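Local coordinates for extracellular solute-binding protein, family 1 (Bifidobacterium longum subsp. infantis, PDB 6FTH), which probably captures human milk oligosaccharides outside the cell and hands them to an ABC transporter for import, at residues I197-I201 with G265-A269; I255-H259 with M482-D488. All coordinates share one frame; numbering follows the deposited sequence.

Contact 1 (I197-I201 with G265-A269); sequences IPMNI and GLIPA
Met199 N donates to Leu266 O, 3.0 Å away, in the one hydrogen bond between 197-201 and 265-269, and it meets the carbonyl almost head-on (C=O...N 176°). The same oxygen faces the ring of Pro198, whose CB lies 3.4 Å from Leu266 O. One residue further on, Ile267 CA turns its hydrogen to Met199 O (3.3 Å), a CA-H...O contact that brings the two backbones together without a second N-H bond. Ile267 works with both branches: CG1 touches Met199 CB, while CG2, placed opposite its backbone N by a chi1 of -69° for CG1, meets Ile201 CG1 at 3.8 Å, the two side chains crossing at about a right angle. Pro268 CG meets two partners, lying 3.6 Å from Ile197 CG2 and 3.5 Å from Asn200 OD1. The segment 197-199 is an outermost strand of the mixed sheet that also holds 292-297, 154-158 and 311-313, in one lobe of a periplasmic-binding-protein-like fold; Ile197 and Asn200 are backbone-bonded to Gly293 and Val294 of the neighbouring strand 292-297. The chain turns a corner at Pro198, and 265-269 is the loop that leaves helix 249-263 through a Schellman motif, with Gly265 as its C' residue at positive phi. Further out, Asn200 ND2 is held by Gln283 and Asp282, which orients the amide whose oxygen meets Pro268. Lys184 of helix 173-185 bonds to Gly265 O, and Leu180 of that helix packs on Pro198 and Met199.

Contact 2 (I255-H259 with M482-D488); sequences IKYYH and MSKGGID
The His259 ring takes the backbone of Gly485 over one face, with Gly485 CA 3.7 Å from the ring centroid in a CH-pi contact, and has Met482 O and Ser483 O at its edge. Helix 249-263 thus packs against a helix-loop-helix corner, where 457-484 ends and 487-500 begins after two glycines. In the ring plane, His259 ND1 donates to Met482 O at 2.8 Å, although the donor stands 56° out of that carbonyl's plane. CG of His259 lies anti to its backbone N (chi1 178°), which swings the ring across to the helix end. Replaced by alanine, His259 would lose its ring; Met482 O would probably be left without this donor and a gap would open over Gly485. Met482 CE packs obliquely on the Tyr258 ring, 3.8 Å from Tyr258 CG, with SD 5.5 Å from the ring centroid in a Met-aromatic contact, and the two side chains run alongside each other; Tyr258 OH is bonded to Pro213 O. Ile255 CG2 sits between Met482 CG and Ile487 CD1. The Lys256 chain, bent at chi3 (82°), presses its CG tightly on Ile487 CG2, 3.5 Å away, and ends in a salt bridge, NZ reaching the syn lone pair of Asp488 OD2 at 2.8 Å.

In the fold
Contacts 1 and 2 lie with centres about 14 Å apart and are joined through helix 249-263: its residues 255-259 belong to contact 2 and the loop 265-269 that follows belongs to contact 1. Tyr258 is the main bridge, its CD1 3.5 Å from Ile267 CD1 and its OH 3.7 Å from Met199 CE. Met482 adds a second, with CE 3.6 Å from Ile201 CD1, so apolar side chains run continuously from the edge strand 197-199 to the C-terminal helices 457-484 and 487-500. Trp271 extends this join, touching Ile201 and Met482 and bonding to Ser483. Both contacts lie on the same side of the chain's centre, their centres about 25 and 28 Å from the centre of the chain.

Contact 1 (I197-I201 with G265-A269)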
ATOM      1  N   ILE A 197      22.535  14.508   3.732  1.00 14.95           N
ATOM      2  CA  ILE A 197      21.207  14.745   4.288  1.00 15.17           C
ATOM      3  C   ILE A 197      21.007  13.684   5.361  1.00 14.73           C
ATOM      4  O   ILE A 197      20.792  12.511   5.023  1.00 15.86           O
ATOM      5  CB  ILE A 197      20.139  14.616   3.194  1.00 15.53           C
ATOM      6  CG1 ILE A 197      20.377  15.637   2.073  1.00 19.70           C
ATOM      7  CG2 ILE A 197      18.748  14.820   3.804  1.00 16.89           C
ATOM      8  CD1 ILE A 197      19.529  15.418   0.804  1.00 21.30           C
ATOM      9  N   PRO A 198      21.114  14.019   6.653  1.00 13.94           N
ATOM     10  CA  PRO A 198      21.086  12.954   7.658  1.00 15.45           C
ATOM     11  C   PRO A 198      19.829  12.111   7.593  1.00 14.65           C
ATOM     12  O   PRO A 198      19.922  10.882   7.569  1.00 13.63           O
ATOM     13  CB  PRO A 198      21.251  13.723   8.968  1.00 13.35           C
ATOM     14  CG  PRO A 198      22.031  14.941   8.557  1.00 15.10           C
ATOM     15  CD  PRO A 198      21.450  15.320   7.261  1.00 16.60           C
ATOM     16  N   MET A 199      18.667  12.750   7.579  1.00 14.60           N
ATOM     17  CA  MET A 199      17.386  12.073   7.429  1.00 13.71           C
ATOM     18  C   MET A 199      16.556  12.873   6.432  1.00 12.28           C
ATOM     19  O   MET A 199      16.505  14.104   6.523  1.00 15.39           O
ATOM     20  CB  MET A 199      16.669  11.994   8.782  1.00 14.21           C
ATOM     21  CG  MET A 199      15.326  11.326   8.704  1.00 14.39           C
ATOM     22  SD  MET A 199      14.684  10.966  10.360  1.00 15.40           S
ATOM     23  CE  MET A 199      13.193   9.995   9.965  1.00 15.54           C
ATOM     24  N   ASN A 200      15.931  12.177   5.479  1.00 13.05           N
ATOM     25  CA  ASN A 200      15.047  12.786   4.501  1.00 13.40           C
ATOM     26  C   ASN A 200      13.640  12.232   4.666  1.00 14.63           C
ATOM     27  O   ASN A 200      13.455  11.016   4.796  1.00 15.64           O
ATOM     28  CB  ASN A 200      15.541  12.562   3.080  1.00 15.00           C
ATOM     29  CG  ASN A 200      15.225  13.737   2.182  1.00 19.21           C
ATOM     30  OD1 ASN A 200      14.538  14.672   2.581  1.00 20.63           O
ATOM     31  ND2 ASN A 200      15.683  13.671   0.954  1.00 19.47           N
ATOM     32  N   ILE A 201      12.656  13.132   4.677  1.00 16.07           N
ATOM     33  CA  ILE A 201      11.259  12.760   4.820  1.00 13.82           C
ATOM     34  C   ILE A 201      10.460  13.404   3.694  1.00 15.26           C
ATOM     35  O   ILE A 201      10.820  14.468   3.174  1.00 15.43           O
ATOM     36  CB  ILE A 201      10.688  13.157   6.209  1.00 15.16           C
ATOM     37  CG1 ILE A 201      10.905  14.648   6.503  1.00 13.71           C
ATOM     38  CG2 ILE A 201      11.304  12.301   7.313  1.00 16.77           C
ATOM     39  CD1 ILE A 201      10.081  15.177   7.690  1.00 14.50           C
ATOM     40  N   GLY A 265      19.101  21.194  11.498  1.00 17.18           N
ATOM     41  CA  GLY A 265      19.639  20.940  10.185  1.00 18.47           C
ATOM     42  C   GLY A 265      19.807  19.480   9.854  1.00 19.28           C
ATOM     43  O   GLY A 265      20.617  19.138   8.981  1.00 21.04           O
ATOM     44  N   LEU A 266      19.066  18.590  10.522  1.00 17.43           N
ATOM     45  CA  LEU A 266      19.208  17.159  10.283  1.00 15.54           C
ATOM     46  C   LEU A 266      18.221  16.614   9.263  1.00 17.65           C
ATOM     47  O   LEU A 266      18.372  15.465   8.824  1.00 15.90           O
ATOM     48  CB  LEU A 266      19.083  16.412  11.598  1.00 14.25           C
ATOM     49  CG  LEU A 266      20.010  16.921  12.714  1.00 15.00           C
ATOM     50  CD1 LEU A 266      19.758  16.263  14.048  1.00 16.88           C
ATOM     51  CD2 LEU A 266      21.485  16.738  12.336  1.00 16.89           C
ATOM     52  N   ILE A 267      17.226  17.409   8.887  1.00 15.12           N
ATOM     53  CA  ILE A 267      16.270  17.145   7.820  1.00 16.49           C
ATOM     54  C   ILE A 267      16.247  18.393   6.942  1.00 16.19           C
ATOM     55  O   ILE A 267      16.370  19.497   7.483  1.00 17.70           O
ATOM     56  CB  ILE A 267      14.886  16.858   8.430  1.00 14.88           C
ATOM     57  CG1 ILE A 267      14.931  15.521   9.170  1.00 16.22           C
ATOM     58  CG2 ILE A 267      13.806  16.918   7.368  1.00 16.33           C
ATOM     59  CD1 ILE A 267      13.673  15.158   9.965  1.00 15.35           C
ATOM     60  N   PRO A 268      16.073  18.292   5.615  1.00 16.73           N
ATOM     61  CA  PRO A 268      16.115  19.510   4.784  1.00 16.80           C
ATOM     62  C   PRO A 268      15.056  20.517   5.201  1.00 21.80           C
ATOM     63  O   PRO A 268      13.899  20.168   5.456  1.00 16.82           O
ATOM     64  CB  PRO A 268      15.869  18.983   3.370  1.00 17.79           C
ATOM     65  CG  PRO A 268      16.398  17.563   3.411  1.00 18.63           C
ATOM     66  CD  PRO A 268      15.989  17.077   4.783  1.00 16.79           C
ATOM     67  N   ALA A 269      15.470  21.789   5.266  1.00 21.54           N
ATOM     68  CA  ALA A 269      14.563  22.848   5.691  1.00 21.87           C
ATOM     69  C   ALA A 269      13.352  22.970   4.772  1.00 19.31           C
ATOM     70  O   ALA A 269      12.281  23.378   5.225  1.00 19.92           O
ATOM     71  CB  ALA A 269      15.313  24.182   5.749  1.00 24.53           C
TER

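Contact 2 (I255-H259 with M482-D488)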
ATOM      1  N   ILE A 255       5.776  15.180  16.297  1.00 14.13           N
ATOM      2  CA  ILE A 255       5.947  16.492  15.679  1.00 13.26           C
ATOM      3  C   ILE A 255       7.070  17.274  16.360  1.00 13.64           C
ATOM      4  O   ILE A 255       7.919  17.887  15.688  1.00 13.42           O
ATOM      5  CB  ILE A 255       4.610  17.254  15.692  1.00 12.41           C
ATOM      6  CG1 ILE A 255       3.634  16.621  14.696  1.00 14.30           C
ATOM      7  CG2 ILE A 255       4.862  18.718  15.338  1.00 14.97           C
ATOM      8  CD1 ILE A 255       2.205  17.096  14.814  1.00 15.70           C
ATOM      9  N   LYS A 256       7.115  17.255  17.692  1.00 14.10           N
ATOM     10  CA  LYS A 256       8.151  17.997  18.402  1.00 14.49           C
ATOM     11  C   LYS A 256       9.535  17.428  18.098  1.00 15.87           C
ATOM     12  O   LYS A 256      10.501  18.187  17.956  1.00 15.21           O
ATOM     13  CB  LYS A 256       7.866  17.992  19.897  1.00 15.90           C
ATOM     14  CG  LYS A 256       6.686  18.888  20.273  1.00 17.20           C
ATOM     15  CD  LYS A 256       6.484  18.941  21.784  1.00 19.47           C
ATOM     16  CE  LYS A 256       7.417  19.945  22.438  1.00 25.80           C
ATOM     17  NZ  LYS A 256       7.055  20.171  23.864  1.00 39.23           N
ATOM     18  N   TYR A 257       9.643  16.099  17.992  1.00 13.74           N
ATOM     19  CA  TYR A 257      10.925  15.478  17.661  1.00 14.33           C
ATOM     20  C   TYR A 257      11.376  15.907  16.282  1.00 13.90           C
ATOM     21  O   TYR A 257      12.539  16.301  16.095  1.00 14.99           O
ATOM     22  CB  TYR A 257      10.810  13.953  17.765  1.00 13.35           C
ATOM     23  CG  TYR A 257      12.090  13.187  17.488  1.00 11.23           C
ATOM     24  CD1 TYR A 257      13.177  13.284  18.340  1.00 13.98           C
ATOM     25  CD2 TYR A 257      12.182  12.346  16.406  1.00 15.48           C
ATOM     26  CE1 TYR A 257      14.336  12.577  18.093  1.00 13.65           C
ATOM     27  CE2 TYR A 257      13.329  11.631  16.160  1.00 14.08           C
ATOM     28  CZ  TYR A 257      14.386  11.738  17.014  1.00 15.43           C
ATOM     29  OH  TYR A 257      15.534  11.020  16.757  1.00 15.62           O
ATOM     30  N   TYR A 258      10.469  15.837  15.297  1.00 13.98           N
ATOM     31  CA  TYR A 258      10.819  16.290  13.949  1.00 13.51           C
ATOM     32  C   TYR A 258      11.214  17.754  13.953  1.00 15.58           C
ATOM     33  O   TYR A 258      12.150  18.147  13.248  1.00 14.94           O
ATOM     34  CB  TYR A 258       9.693  16.056  12.956  1.00 14.03           C
ATOM     35  CG  TYR A 258       9.701  14.658  12.354  1.00 14.40           C
ATOM     36  CD1 TYR A 258      10.839  14.148  11.724  1.00 13.48           C
ATOM     37  CD2 TYR A 258       8.578  13.840  12.422  1.00 12.66           C
ATOM     38  CE1 TYR A 258      10.839  12.874  11.159  1.00 15.39           C
ATOM     39  CE2 TYR A 258       8.580  12.576  11.872  1.00 10.74           C
ATOM     40  CZ  TYR A 258       9.708  12.092  11.245  1.00 13.25           C
ATOM     41  OH  TYR A 258       9.709  10.848  10.678  1.00 13.07           O
ATOM     42  N   HIS A 259      10.527  18.584  14.738  1.00 13.15           N
ATOM     43  CA  HIS A 259      10.921  19.995  14.735  1.00 14.11           C
ATOM     44  C   HIS A 259      12.322  20.174  15.310  1.00 15.82           C
ATOM     45  O   HIS A 259      13.100  20.995  14.812  1.00 17.89           O
ATOM     46  CB  HIS A 259       9.922  20.870  15.481  1.00 17.09           C
ATOM     47  CG  HIS A 259      10.337  22.306  15.524  1.00 19.08           C
ATOM     48  ND1 HIS A 259      10.555  23.040  14.380  1.00 19.97           N
ATOM     49  CD2 HIS A 259      10.648  23.118  16.561  1.00 18.53           C
ATOM     50  CE1 HIS A 259      10.954  24.257  14.713  1.00 21.28           C
ATOM     51  NE2 HIS A 259      11.020  24.327  16.029  1.00 19.89           N
ATOM     52  N   MET A 482       6.116  21.296  12.433  1.00 15.54           N
ATOM     53  CA  MET A 482       7.371  20.592  12.201  1.00 15.11           C
ATOM     54  C   MET A 482       8.468  21.557  11.758  1.00 16.23           C
ATOM     55  O   MET A 482       9.615  21.470  12.226  1.00 15.69           O
ATOM     56  CB  MET A 482       7.149  19.500  11.149  1.00 15.77           C
ATOM     57  CG  MET A 482       6.417  18.249  11.695  1.00 15.01           C
ATOM     58  SD  MET A 482       5.925  17.095  10.411  1.00 15.66           S
ATOM     59  CE  MET A 482       7.551  16.526   9.828  1.00 12.81           C
ATOM     60  N   SER A 483       8.126  22.492  10.873  1.00 18.18           N
ATOM     61  CA  SER A 483       9.122  23.403  10.314  1.00 19.45           C
ATOM     62  C   SER A 483       9.438  24.549  11.262  1.00 22.81           C
ATOM     63  O   SER A 483      10.611  24.903  11.442  1.00 23.37           O
ATOM     64  CB  SER A 483       8.621  23.958   8.993  1.00 20.32           C
ATOM     65  OG  SER A 483       8.591  22.949   7.999  1.00 23.15           O
ATOM     66  N   LYS A 484       8.412  25.154  11.868  1.00 22.91           N
ATOM     67  CA  LYS A 484       8.590  26.426  12.555  1.00 22.90           C
ATOM     68  C   LYS A 484       8.333  26.382  14.056  1.00 27.28           C
ATOM     69  O   LYS A 484       8.546  27.397  14.730  1.00 27.53           O
ATOM     70  CB  LYS A 484       7.694  27.497  11.914  1.00 25.75           C
ATOM     71  CG  LYS A 484       7.957  27.728  10.439  1.00 29.97           C
ATOM     72  CD  LYS A 484       6.803  28.493   9.797  1.00 40.90           C
ATOM     73  CE  LYS A 484       7.025  28.730   8.309  1.00 52.39           C
ATOM     74  NZ  LYS A 484       8.200  29.610   8.041  1.00 60.01           N
ATOM     75  N   GLY A 485       7.876  25.257  14.603  1.00 21.39           N
ATOM     76  CA  GLY A 485       7.527  25.202  16.007  1.00 20.53           C
ATOM     77  C   GLY A 485       6.120  25.724  16.269  1.00 18.66           C
ATOM     78  O   GLY A 485       5.335  25.987  15.352  1.00 20.44           O
ATOM     79  N   GLY A 486       5.806  25.857  17.558  1.00 20.11           N
ATOM     80  CA  GLY A 486       4.564  26.462  18.001  1.00 22.71           C
ATOM     81  C   GLY A 486       3.533  25.495  18.542  1.00 23.87           C
ATOM     82  O   GLY A 486       2.471  25.944  18.997  1.00 23.60           O
ATOM     83  N   ILE A 487       3.807  24.190  18.534  1.00 21.57           N
ATOM     84  CA  ILE A 487       2.753  23.209  18.798  1.00 18.45           C
ATOM     85  C   ILE A 487       2.199  23.349  20.216  1.00 23.38           C
ATOM     86  O   ILE A 487       0.985  23.238  20.432  1.00 22.10           O
ATOM     87  CB  ILE A 487       3.215  21.772  18.475  1.00 20.70           C
ATOM     88  CG1 ILE A 487       2.037  20.804  18.572  1.00 19.57           C
ATOM     89  CG2 ILE A 487       4.318  21.303  19.416  1.00 19.23           C
ATOM     90  CD1 ILE A 487       2.332  19.436  17.943  1.00 16.11           C
ATOM     91  N   ASP A 488       3.062  23.594  21.206  1.00 23.35           N
ATOM     92  CA  ASP A 488       2.601  23.530  22.587  1.00 26.41           C
ATOM     93  C   ASP A 488       1.497  24.551  22.847  1.00 26.00           C
ATOM     94  O   ASP A 488       0.499  24.240  23.508  1.00 27.33           O
ATOM     95  CB  ASP A 488       3.761  23.737  23.558  1.00 32.63           C
ATOM     96  CG  ASP A 488       4.625  22.478  23.748  1.00 35.26           C
ATOM     97  OD1 ASP A 488       4.135  21.343  23.569  1.00 34.00           O
ATOM     98  OD2 ASP A 488       5.806  22.640  24.113  1.00 39.16           O
TER